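Serine-rich Repeat Adhesion Glycoprotein (Srr1) (Streptococcus agalactiae, PDB 4MBO) probably acts as a surface adhesin that binds host fibrinogen through its two-domain, beta-rich binding region. Local coordinates at residues N67-G72 and W125-I130; Q139-T144 and I152-Q157. All blocks are in the same frame, centred on the assembly; numbering follows the deposited sequence. Where two conformers were deposited one is given.

How the contacts relate
The two contacts show how one Ig-like domain uses different chemistry in neighbouring places. Contact 1 ties the short edge strand 68-69 to the end of strand 116-126; its centre is about 8 Å from that of the chain, and half its touching residues are buried. Contact 2, about 16 Å out, joins hairpin strands 139-145 and 148-157 of the other sheet. Contact 1 adds to three backbone bonds an ionic cluster around Arg-129. Contact 2 is regular strand pairing: one face, around Phe-141, mixes apolar groups with the aliphatic parts of Gln-139 and Glu-154; the other, exposed, carries Cys-140 and Glu-153. They meet where Asn-67 ND2 lies 2.8 Å from Cys-140 O, probably hydrogen-bonded.

Contact 1: N67-G72 and W125-I130; sequences NLDTQG and WPDQRI
Asp-69 and Trp-125 form an antiparallel hydrogen-bonded pair, with Asp-69 N giving to Trp-125 O and Trp-125 N giving back to Asp-69 O. Beyond the neighbouring non-hydrogen-bonded pair of Leu-68 and Pro-126, Asp-127 N reaches Asn-67 O at 2.8 Å, where the chain is leaving the strand.

A polar network is built on the same residues. Arg-129 NH1 forms a salt bridge to Asp-69 OD2 at 2.9 Å, approaching from above a carboxylate nearly perpendicular to the guanidinium, and a hydrogen bond to Gln-71 OE1 at 3.1 Å, in the plane of that amide carbonyl. Asp-127 OD1 takes Arg-129 NE on its syn side in a second salt bridge (2.9 Å) and Arg-129 N on its anti side, an Asx turn. The arginine probably offsets the repulsion between Asp-69 OD2 and Asp-127 OD1, 3.3 Å apart. A water donates to Asp-69 OD2 and Gly-72 O and accepts from Gln-128 N.

The other oxygen, Asp-69 OD1, accepts from Gln-71 N (an Asx turn) and Gly-72 N (an Asx motif), both reaching it from the same face. The loop thus held lays Gly-72 CA over the indole face, a CH-pi contact 3.5 Å from the five-membered ring centroid.

The whole is an edge-strand pairing of an Ig-like beta domain, closed by Asx turns at Asp-69 and Asp-127 and a salt-bridge network.

Contact 2: Q139-T144 and I152-Q157; sequences QCFTAT and IEERVQ
The Phe-141 ring meets the opposing strand of an antiparallel beta hairpin by its edge: Ile-152 O, Glu-154 O and Val-156 CG2 all lie near its plane. CE2 comes 4.0 Å from Glu-154 CB, and CZ an equal distance from Val-156 CG2. Phe-141 CG, anti to the carbonyl carbon and beside the backbone N (chi1 -55°), stands 4.1 Å from Ile-152 O. Leu-43 of strand 43-51, in the other sheet, also touches this side chain.

The hairpin strands 139-145 and 148-157 lie side by side in the larger sheet of the Ig-like domain. Hydrogen-bonded pairs Gln-139 with Glu-154 and Phe-141 with Ile-152 flank the non-hydrogen-bonded pair of Cys-140 and Glu-153. The short strand segments run at 139° to each other.

Phe-141 and Ile-152 point to the same face, and Phe-141 CB approaches Ile-152 CG2 to 4.2 Å. On the face of Cys-140 and Glu-153 the chemistry is different: both are exposed, and Cys-140 SG carries a covalently linked beta-mercaptoethanol, probably from crystallisation.

At the far pair the side chain of Gln-139 leans on the opposing backbone, its CB 3.5 Å from Glu-154 O, the same oxygen that accepts from Gln-139 N.

Contact 1: N67-G72 and W125-I130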
loop_
_atom_site.group_PDB
_atom_site.type_symbol
_atom_site.label_atom_id
_atom_site.label_comp_id
_atom_site.label_asym_id
_atom_site.label_seq_id
_atom_site.Cartn_x
_atom_site.Cartn_y
_atom_site.Cartn_z
ATOM N N ASN A 67 -6.804 -2.413 -11.765
ATOM C CA ASN A 67 -6.372 -1.395 -10.847
ATOM C C ASN A 67 -7.019 -1.498 -9.484
ATOM O O ASN A 67 -7.008 -0.525 -8.748
ATOM C CB ASN A 67 -6.653 -0.014 -11.430
ATOM C CG ASN A 67 -8.127 0.201 -11.741
ATOM O OD1 ASN A 67 -8.971 -0.645 -11.431
ATOM N ND2 ASN A 67 -8.440 1.352 -12.320
ATOM N N LEU A 68 -7.552 -2.666 -9.143
ATOM C CA LEU A 68 -8.264 -2.858 -7.888
ATOM C C LEU A 68 -7.795 -4.140 -7.214
ATOM O O LEU A 68 -7.646 -5.158 -7.899
ATOM C CB LEU A 68 -9.757 -2.925 -8.241
ATOM C CG LEU A 68 -10.815 -2.792 -7.174
ATOM C CD1 LEU A 68 -10.774 -1.430 -6.538
ATOM C CD2 LEU A 68 -12.202 -3.050 -7.778
ATOM N N ASP A 69 -7.512 -4.098 -5.896
ATOM C CA ASP A 69 -7.052 -5.266 -5.133
ATOM C C ASP A 69 -7.814 -5.352 -3.807
ATOM O O ASP A 69 -8.574 -4.456 -3.468
ATOM C CB ASP A 69 -5.528 -5.294 -4.957
ATOM C CG ASP A 69 -4.994 -4.226 -4.042
ATOM O OD1 ASP A 69 -5.535 -4.084 -2.936
ATOM O OD2 ASP A 69 -3.961 -3.577 -4.410
ATOM N N THR A 70 -7.666 -6.479 -3.122
ATOM C CA THR A 70 -8.299 -6.743 -1.841
ATOM C C THR A 70 -7.370 -6.521 -0.650
ATOM O O THR A 70 -7.684 -6.904 0.486
ATOM C CB THR A 70 -8.726 -8.230 -1.784
ATOM O OG1 THR A 70 -7.557 -9.049 -1.998
ATOM C CG2 THR A 70 -9.768 -8.502 -2.843
ATOM N N GLN A 71 -6.238 -5.872 -0.928
ATOM C CA GLN A 71 -5.131 -5.752 0.033
ATOM C C GLN A 71 -4.759 -4.385 0.638
ATOM O O GLN A 71 -4.448 -4.302 1.842
ATOM C CB GLN A 71 -3.877 -6.291 -0.650
ATOM C CG GLN A 71 -3.956 -7.769 -0.970
ATOM C CD GLN A 71 -2.742 -8.238 -1.722
ATOM O OE1 GLN A 71 -2.258 -7.534 -2.607
ATOM N NE2 GLN A 71 -2.269 -9.455 -1.415
ATOM N N GLY A 72 -4.697 -3.355 -0.175
ATOM C CA GLY A 72 -4.195 -2.059 0.260
ATOM C C GLY A 72 -2.691 -2.210 0.453
ATOM O O GLY A 72 -1.964 -2.514 -0.520
ATOM N N TRP A 125 -9.262 -1.815 -2.624
ATOM C CA TRP A 125 -8.450 -0.639 -2.769
ATOM C C TRP A 125 -7.990 -0.422 -4.203
ATOM O O TRP A 125 -7.682 -1.398 -4.907
ATOM C CB TRP A 125 -7.152 -0.814 -1.961
ATOM C CG TRP A 125 -7.252 -0.701 -0.493
ATOM C CD1 TRP A 125 -6.905 0.384 0.255
ATOM C CD2 TRP A 125 -7.665 -1.708 0.422
ATOM N NE1 TRP A 125 -7.091 0.121 1.576
ATOM C CE2 TRP A 125 -7.544 -1.164 1.712
ATOM C CE3 TRP A 125 -8.092 -3.043 0.276
ATOM C CZ2 TRP A 125 -7.886 -1.871 2.864
ATOM C CZ3 TRP A 125 -8.412 -3.758 1.431
ATOM C CH2 TRP A 125 -8.300 -3.169 2.700
ATOM N N PRO A 126 -7.931 0.847 -4.646
ATOM C CA PRO A 126 -7.163 1.153 -5.840
ATOM C C PRO A 126 -5.763 0.574 -5.599
ATOM O O PRO A 126 -5.148 0.830 -4.537
ATOM C CB PRO A 126 -7.135 2.688 -5.861
ATOM C CG PRO A 126 -8.390 3.071 -5.132
ATOM C CD PRO A 126 -8.462 2.069 -4.021
ATOM N N ASP A 127 -5.258 -0.227 -6.533
ATOM C CA ASP A 127 -4.007 -0.959 -6.323
ATOM C C ASP A 127 -2.849 0.001 -6.367
ATOM O O ASP A 127 -2.593 0.637 -7.396
ATOM C CB ASP A 127 -3.898 -2.089 -7.354
ATOM C CG ASP A 127 -2.688 -2.961 -7.189
ATOM O OD1 ASP A 127 -1.671 -2.550 -6.586
ATOM O OD2 ASP A 127 -2.740 -4.114 -7.684
ATOM N N GLN A 128 -2.135 0.088 -5.247
ATOM C CA GLN A 128 -1.042 1.057 -5.109
ATOM C C GLN A 128 0.144 0.818 -6.009
ATOM O O GLN A 128 1.013 1.711 -6.150
ATOM C CB GLN A 128 -0.596 1.178 -3.627
ATOM C CG GLN A 128 0.072 -0.066 -3.039
ATOM C CD GLN A 128 0.572 0.160 -1.635
ATOM O OE1 GLN A 128 0.068 1.042 -0.907
ATOM N NE2 GLN A 128 1.545 -0.635 -1.223
ATOM N N ARG A 129 0.229 -0.388 -6.577
ATOM C CA ARG A 129 1.305 -0.717 -7.510
ATOM C C ARG A 129 0.966 -0.290 -8.938
ATOM O O ARG A 129 1.863 -0.179 -9.766
ATOM C CB ARG A 129 1.547 -2.222 -7.462
ATOM C CG ARG A 129 2.165 -2.680 -6.144
ATOM C CD ARG A 129 1.799 -4.104 -5.756
ATOM N NE ARG A 129 0.385 -4.166 -5.313
ATOM C CZ ARG A 129 -0.083 -4.973 -4.366
ATOM N NH1 ARG A 129 -1.368 -4.908 -4.010
ATOM N NH2 ARG A 129 0.720 -5.829 -3.754
ATOM N N ILE A 130 -0.320 -0.097 -9.209
ATOM C CA ILE A 130 -0.853 0.250 -10.538
ATOM C C ILE A 130 -1.160 1.739 -10.606
ATOM O O ILE A 130 -0.651 2.424 -11.489
ATOM C CB ILE A 130 -2.087 -0.589 -10.850
ATOM C CG1 ILE A 130 -1.739 -2.095 -10.777
ATOM C CG2 ILE A 130 -2.668 -0.228 -12.216
ATOM C CD1 ILE A 130 -0.701 -2.513 -11.775
HETATM O O HOH W 1 -2.980 -1.704 -2.884
HETATM O O HOH W 2 0.895 -7.637 -1.398
#

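Contact 2: Q139-T144 and I152-Q157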
loop_
_atom_site.group_PDB
_atom_site.type_symbol
_atom_site.label_atom_id
_atom_site.label_comp_id
_atom_site.label_asym_id
_atom_site.label_seq_id
_atom_site.Cartn_x
_atom_site.Cartn_y
_atom_site.Cartn_z
ATOM N N GLN A 139 -10.347 7.775 -11.945
ATOM C CA GLN A 139 -9.967 6.461 -12.447
ATOM C C GLN A 139 -11.218 5.601 -12.421
ATOM O O GLN A 139 -12.104 5.844 -11.625
ATOM C CB GLN A 139 -8.910 5.841 -11.529
ATOM C CG GLN A 139 -7.705 6.742 -11.275
ATOM C CD GLN A 139 -6.975 7.056 -12.559
ATOM O OE1 GLN A 139 -6.318 6.182 -13.136
ATOM N NE2 GLN A 139 -7.013 8.316 -12.976
ATOM N N CYS A 140 -11.264 4.590 -13.267
ATOM C CA CYS A 140 -12.423 3.699 -13.393
ATOM C C CYS A 140 -12.142 2.341 -12.705
ATOM O O CYS A 140 -11.139 1.678 -13.000
ATOM C CB CYS A 140 -12.701 3.521 -14.894
ATOM S SG CYS A 140 -13.650 2.057 -15.330
ATOM N N PHE A 141 -13.007 1.960 -11.774
ATOM C CA PHE A 141 -12.893 0.706 -11.005
ATOM C C PHE A 141 -14.116 -0.132 -11.274
ATOM O O PHE A 141 -15.206 0.366 -11.207
ATOM C CB PHE A 141 -12.742 0.973 -9.519
ATOM C CG PHE A 141 -11.599 1.882 -9.198
ATOM C CD1 PHE A 141 -10.303 1.396 -9.146
ATOM C CD2 PHE A 141 -11.814 3.231 -8.957
ATOM C CE1 PHE A 141 -9.252 2.213 -8.892
ATOM C CE2 PHE A 141 -10.742 4.070 -8.689
ATOM C CZ PHE A 141 -9.468 3.553 -8.642
ATOM N N THR A 142 -13.915 -1.398 -11.599
ATOM C CA THR A 142 -15.028 -2.313 -11.896
ATOM C C THR A 142 -14.864 -3.687 -11.247
ATOM O O THR A 142 -13.780 -4.118 -10.900
ATOM C CB THR A 142 -15.259 -2.512 -13.422
ATOM O OG1 THR A 142 -14.143 -3.182 -14.064
ATOM C CG2 THR A 142 -15.513 -1.156 -14.117
ATOM N N ALA A 143 -15.987 -4.379 -11.126
ATOM C CA ALA A 143 -16.033 -5.731 -10.625
ATOM C C ALA A 143 -17.150 -6.439 -11.346
ATOM O O ALA A 143 -18.227 -5.886 -11.534
ATOM C CB ALA A 143 -16.261 -5.759 -9.133
ATOM N N THR A 144 -16.921 -7.707 -11.672
ATOM C CA THR A 144 -17.875 -8.531 -12.403
ATOM C C THR A 144 -18.133 -9.860 -11.715
ATOM O O THR A 144 -17.217 -10.503 -11.238
ATOM C CB THR A 144 -17.326 -8.842 -13.812
ATOM O OG1 THR A 144 -17.210 -7.617 -14.558
ATOM C CG2 THR A 144 -18.226 -9.770 -14.590
ATOM N N ILE A 152 -17.372 2.232 -10.476
ATOM C CA ILE A 152 -17.322 3.493 -9.740
ATOM C C ILE A 152 -16.074 4.232 -10.187
ATOM O O ILE A 152 -15.080 3.599 -10.572
ATOM C CB ILE A 152 -17.372 3.277 -8.213
ATOM C CG1 ILE A 152 -17.748 4.584 -7.490
ATOM C CG2 ILE A 152 -16.059 2.703 -7.703
ATOM C CD1 ILE A 152 -18.035 4.366 -6.025
ATOM N N GLU A 153 -16.128 5.566 -10.173
ATOM C CA GLU A 153 -14.983 6.384 -10.547
ATOM C C GLU A 153 -14.505 7.225 -9.369
ATOM O O GLU A 153 -15.320 7.814 -8.646
ATOM C CB GLU A 153 -15.331 7.336 -11.707
ATOM C CG GLU A 153 -15.554 6.654 -13.026
ATOM C CD GLU A 153 -15.780 7.688 -14.128
ATOM O OE1 GLU A 153 -14.936 7.736 -15.002
ATOM O OE2 GLU A 153 -16.745 8.474 -14.053
ATOM N N GLU A 154 -13.191 7.300 -9.197
ATOM C CA GLU A 154 -12.584 8.076 -8.118
ATOM C C GLU A 154 -11.206 8.542 -8.488
ATOM O O GLU A 154 -10.465 7.785 -9.134
ATOM C CB GLU A 154 -12.345 7.215 -6.846
ATOM C CG GLU A 154 -13.495 6.380 -6.339
ATOM C CD GLU A 154 -14.557 7.154 -5.638
ATOM O OE1 GLU A 154 -14.350 8.345 -5.315
ATOM O OE2 GLU A 154 -15.671 6.589 -5.450
ATOM N N ARG A 155 -10.842 9.757 -8.083
ATOM C CA ARG A 155 -9.448 10.143 -8.147
ATOM C C ARG A 155 -8.729 9.377 -7.024
ATOM O O ARG A 155 -9.348 8.945 -6.047
ATOM C CB ARG A 155 -9.286 11.649 -7.881
ATOM C CG ARG A 155 -9.970 12.506 -8.886
ATOM C CD ARG A 155 -9.778 13.993 -8.552
ATOM N NE ARG A 155 -10.765 14.728 -9.308
ATOM C CZ ARG A 155 -12.043 14.822 -8.940
ATOM N NH1 ARG A 155 -12.895 15.491 -9.699
ATOM N NH2 ARG A 155 -12.474 14.230 -7.820
ATOM N N VAL A 156 -7.423 9.250 -7.153
ATOM C CA VAL A 156 -6.598 8.603 -6.135
ATOM C C VAL A 156 -5.585 9.639 -5.674
ATOM O O VAL A 156 -4.891 10.215 -6.480
ATOM C CB VAL A 156 -5.930 7.348 -6.684
ATOM C CG1 VAL A 156 -4.978 6.761 -5.657
ATOM C CG2 VAL A 156 -7.010 6.345 -7.079
ATOM N N GLN A 157 -5.520 9.855 -4.375
ATOM C CA GLN A 157 -4.630 10.864 -3.842
ATOM C C GLN A 157 -3.673 10.307 -2.819
ATOM O O GLN A 157 -4.044 9.508 -1.979
ATOM C CB GLN A 157 -5.484 11.957 -3.184
ATOM C CG GLN A 157 -4.720 12.972 -2.367
ATOM C CD GLN A 157 -5.647 14.012 -1.777
ATOM O OE1 GLN A 157 -6.231 14.802 -2.496
ATOM N NE2 GLN A 157 -5.783 14.004 -0.465
#